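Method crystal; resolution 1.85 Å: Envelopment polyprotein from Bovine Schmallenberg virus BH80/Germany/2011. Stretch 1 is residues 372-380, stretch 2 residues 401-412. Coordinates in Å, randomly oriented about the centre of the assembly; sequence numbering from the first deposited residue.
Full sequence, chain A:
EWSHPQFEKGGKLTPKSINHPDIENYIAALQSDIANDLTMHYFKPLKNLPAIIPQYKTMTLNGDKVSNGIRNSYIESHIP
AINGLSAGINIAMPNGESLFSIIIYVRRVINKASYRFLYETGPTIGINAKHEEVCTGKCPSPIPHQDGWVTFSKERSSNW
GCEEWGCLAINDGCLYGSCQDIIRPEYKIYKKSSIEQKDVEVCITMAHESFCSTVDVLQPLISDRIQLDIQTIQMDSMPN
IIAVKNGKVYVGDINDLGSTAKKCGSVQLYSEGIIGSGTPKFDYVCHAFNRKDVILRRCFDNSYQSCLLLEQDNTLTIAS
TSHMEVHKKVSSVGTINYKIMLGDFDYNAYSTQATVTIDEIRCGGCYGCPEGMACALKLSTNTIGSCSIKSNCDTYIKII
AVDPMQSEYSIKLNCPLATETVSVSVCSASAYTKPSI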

# COMPACT_ATOMS: atom_id res chain seq x y z
N GLY A 372 -12.20 18.37 -5.99
CA GLY A 372 -13.03 17.81 -7.03
C GLY A 372 -14.39 18.45 -6.99
O GLY A 372 -14.52 19.68 -6.89
N MET A 373 -15.41 17.62 -7.02
CA MET A 373 -16.80 18.03 -6.93
C MET A 373 -17.30 17.53 -5.58
O MET A 373 -17.39 16.33 -5.37
CB MET A 373 -17.56 17.44 -8.10
CG MET A 373 -19.02 17.74 -8.15
SD MET A 373 -19.36 19.49 -8.24
CE MET A 373 -18.80 19.96 -9.89
N ALA A 374 -17.58 18.44 -4.64
CA ALA A 374 -17.98 18.03 -3.30
C ALA A 374 -19.50 18.00 -3.22
O ALA A 374 -20.16 18.99 -3.61
CB ALA A 374 -17.40 18.99 -2.25
N CYS A 375 -20.07 16.89 -2.75
CA CYS A 375 -21.53 16.78 -2.64
C CYS A 375 -21.92 16.53 -1.19
O CYS A 375 -21.38 15.64 -0.54
CB CYS A 375 -22.09 15.65 -3.51
SG CYS A 375 -21.88 15.90 -5.32
N ALA A 376 -22.86 17.33 -0.69
CA ALA A 376 -23.59 17.06 0.55
C ALA A 376 -24.91 16.37 0.22
O ALA A 376 -25.72 16.89 -0.55
CB ALA A 376 -23.85 18.35 1.33
N LEU A 377 -25.13 15.22 0.82
CA LEU A 377 -26.37 14.48 0.71
C LEU A 377 -27.11 14.49 2.05
O LEU A 377 -26.49 14.31 3.11
CB LEU A 377 -26.09 13.03 0.28
CG LEU A 377 -25.74 12.79 -1.20
CD1 LEU A 377 -24.37 13.33 -1.56
CD2 LEU A 377 -25.78 11.30 -1.52
N LYS A 378 -28.43 14.66 1.99
CA LYS A 378 -29.30 14.27 3.09
C LYS A 378 -30.03 12.98 2.73
O LYS A 378 -30.79 12.94 1.74
CB LYS A 378 -30.28 15.39 3.43
CG LYS A 378 -29.62 16.63 4.03
CD LYS A 378 -30.47 17.20 5.16
CE LYS A 378 -29.95 18.54 5.62
NZ LYS A 378 -30.50 19.71 4.85
N LEU A 379 -29.81 11.94 3.54
CA LEU A 379 -30.32 10.58 3.34
C LEU A 379 -31.29 10.20 4.44
O LEU A 379 -31.05 10.51 5.61
CB LEU A 379 -29.21 9.52 3.37
CG LEU A 379 -28.19 9.53 2.26
CD1 LEU A 379 -27.53 8.18 2.19
CD2 LEU A 379 -28.87 9.88 0.95
N SER A 380 -32.35 9.48 4.06
CA SER A 380 -33.23 8.77 4.98
C SER A 380 -33.06 7.27 4.78
O SER A 380 -32.83 6.80 3.66
CB SER A 380 -34.70 9.15 4.78
OG SER A 380 -34.96 10.41 5.35
N ALA A 401 -21.82 3.57 4.57
CA ALA A 401 -22.66 3.12 5.67
C ALA A 401 -23.79 4.12 5.88
O ALA A 401 -23.56 5.32 5.90
CB ALA A 401 -21.85 2.98 6.96
N VAL A 402 -25.01 3.61 6.06
CA VAL A 402 -26.17 4.46 6.30
C VAL A 402 -26.67 4.20 7.72
O VAL A 402 -26.53 3.10 8.28
CB VAL A 402 -27.31 4.25 5.27
CG1 VAL A 402 -26.77 4.55 3.83
CG2 VAL A 402 -27.92 2.85 5.33
N ASP A 403 -27.27 5.23 8.28
CA ASP A 403 -27.53 5.28 9.71
C ASP A 403 -28.78 6.12 9.92
O ASP A 403 -28.82 7.27 9.48
CB ASP A 403 -26.29 5.86 10.41
CG ASP A 403 -26.46 6.10 11.92
OD1 ASP A 403 -27.37 5.55 12.55
OD2 ASP A 403 -25.63 6.84 12.49
N PRO A 404 -29.84 5.56 10.50
CA PRO A 404 -30.99 6.38 10.89
C PRO A 404 -30.66 7.56 11.79
O PRO A 404 -31.46 8.48 11.85
CB PRO A 404 -31.91 5.39 11.63
CG PRO A 404 -31.48 4.04 11.16
CD PRO A 404 -30.01 4.15 10.87
N MET A 405 -29.58 7.53 12.56
CA MET A 405 -29.28 8.61 13.49
C MET A 405 -28.40 9.66 12.84
O MET A 405 -28.00 10.61 13.52
CB MET A 405 -28.56 8.10 14.76
CG MET A 405 -29.22 6.95 15.50
SD MET A 405 -30.80 7.52 16.07
CE MET A 405 -30.42 8.84 17.17
N GLN A 406 -28.06 9.48 11.57
CA GLN A 406 -27.29 10.49 10.83
C GLN A 406 -28.01 10.87 9.54
O GLN A 406 -28.35 9.99 8.75
CB GLN A 406 -25.87 9.97 10.52
CG GLN A 406 -24.96 10.99 9.82
CD GLN A 406 -23.51 10.54 9.75
OE1 GLN A 406 -22.96 10.00 10.73
NE2 GLN A 406 -22.87 10.79 8.60
N SER A 407 -28.21 12.16 9.32
CA SER A 407 -28.92 12.58 8.13
C SER A 407 -28.01 13.17 7.06
O SER A 407 -28.35 13.11 5.87
CB SER A 407 -30.00 13.61 8.49
OG SER A 407 -29.49 14.91 8.31
N GLU A 408 -26.87 13.73 7.45
CA GLU A 408 -25.97 14.43 6.54
C GLU A 408 -24.77 13.54 6.22
O GLU A 408 -24.15 12.96 7.12
CB GLU A 408 -25.53 15.76 7.15
CG GLU A 408 -26.66 16.77 7.18
CD GLU A 408 -26.22 18.11 7.74
OE1 GLU A 408 -25.01 18.29 8.03
OE2 GLU A 408 -27.09 19.00 7.89
N TYR A 409 -24.47 13.41 4.92
CA TYR A 409 -23.38 12.59 4.40
C TYR A 409 -22.68 13.43 3.34
O TYR A 409 -23.34 14.18 2.64
CB TYR A 409 -23.90 11.28 3.76
CG TYR A 409 -24.66 10.41 4.74
CD1 TYR A 409 -25.97 10.71 5.09
CD2 TYR A 409 -24.05 9.28 5.32
CE1 TYR A 409 -26.66 9.93 6.00
CE2 TYR A 409 -24.74 8.49 6.23
CZ TYR A 409 -26.02 8.82 6.57
OH TYR A 409 -26.68 8.06 7.47
N SER A 410 -21.35 13.36 3.25
CA SER A 410 -20.68 14.10 2.18
C SER A 410 -19.74 13.18 1.43
O SER A 410 -19.11 12.30 2.02
CB SER A 410 -19.90 15.31 2.71
OG SER A 410 -19.03 14.93 3.75
N ILE A 411 -19.62 13.40 0.11
CA ILE A 411 -18.78 12.58 -0.75
C ILE A 411 -18.01 13.50 -1.69
O ILE A 411 -18.42 14.63 -1.97
CB ILE A 411 -19.57 11.57 -1.60
CG1 ILE A 411 -20.49 12.27 -2.61
CG2 ILE A 411 -20.30 10.56 -0.72
CD1 ILE A 411 -21.42 11.28 -3.31
N LYS A 412 -16.90 12.99 -2.21
CA LYS A 412 -16.11 13.71 -3.20
C LYS A 412 -16.18 12.95 -4.53
O LYS A 412 -16.17 11.71 -4.54
CB LYS A 412 -14.67 13.88 -2.73
CG LYS A 412 -13.71 14.40 -3.77
CD LYS A 412 -12.32 14.63 -3.17
CE LYS A 412 -11.55 13.33 -2.89
NZ LYS A 412 -10.06 13.56 -2.73

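What fixes the register of the two strands? They run antiparallel, and two residues of the first stretch each bond twice to a partner in the second. Cys375 N donates to Ile411 O at 2.9 Å, and Ile411 N returns a bond to Cys375 O at 2.9 Å; Leu377 N reaches Tyr409 O at 2.8 Å, while Tyr409 N reaches Leu377 O at 2.9 Å. A fifth bond, Leu379 N to Ser407 O at 3.0 Å, extends the ladder to Ser407, one residue before the second strand begins.

How does Leu379, which covers the most surface, meet Tyr409? Leu379 CB lies 3.7 Å from Tyr409 CE1, and its CD1 sits over one face of the ring. Leu379 CD1 also comes within 4.1 Å of Val402 CG1, so the branched, apolar leucine packs against both an aromatic face and a valine, all three residues buried.

Why does a tyrosine suit this buried place? Its ring offers leucine an apolar face, while its hydroxyl serves the polar backbone of its own stretch: Tyr409 OH donates to Gln406 O at 2.9 Å and accepts a weak bond from Asp403 N at 3.0 Å. The hydroxyl thereby ties the strand to the type I turn from Asp403 to Gln406.

What continues the packing past the tyrosine? Cys375, Leu377, Tyr409 and Ile411 share one face of the sheet. Ile411 touches both neighbours across the strands, Ile411 CD1 lying 4.0 Å from Leu377 CD1 and Ile411 CG1 3.8 Å from Cys375 CB.

What occupies the other face? Small Ala374, Ala376 and Ser410 lie there with longer Lys378, Glu408 and Lys412, a more polar set. Lys378 CE passes 3.7 Å from Glu408 OE2, an approach through carbon rather than a salt bridge.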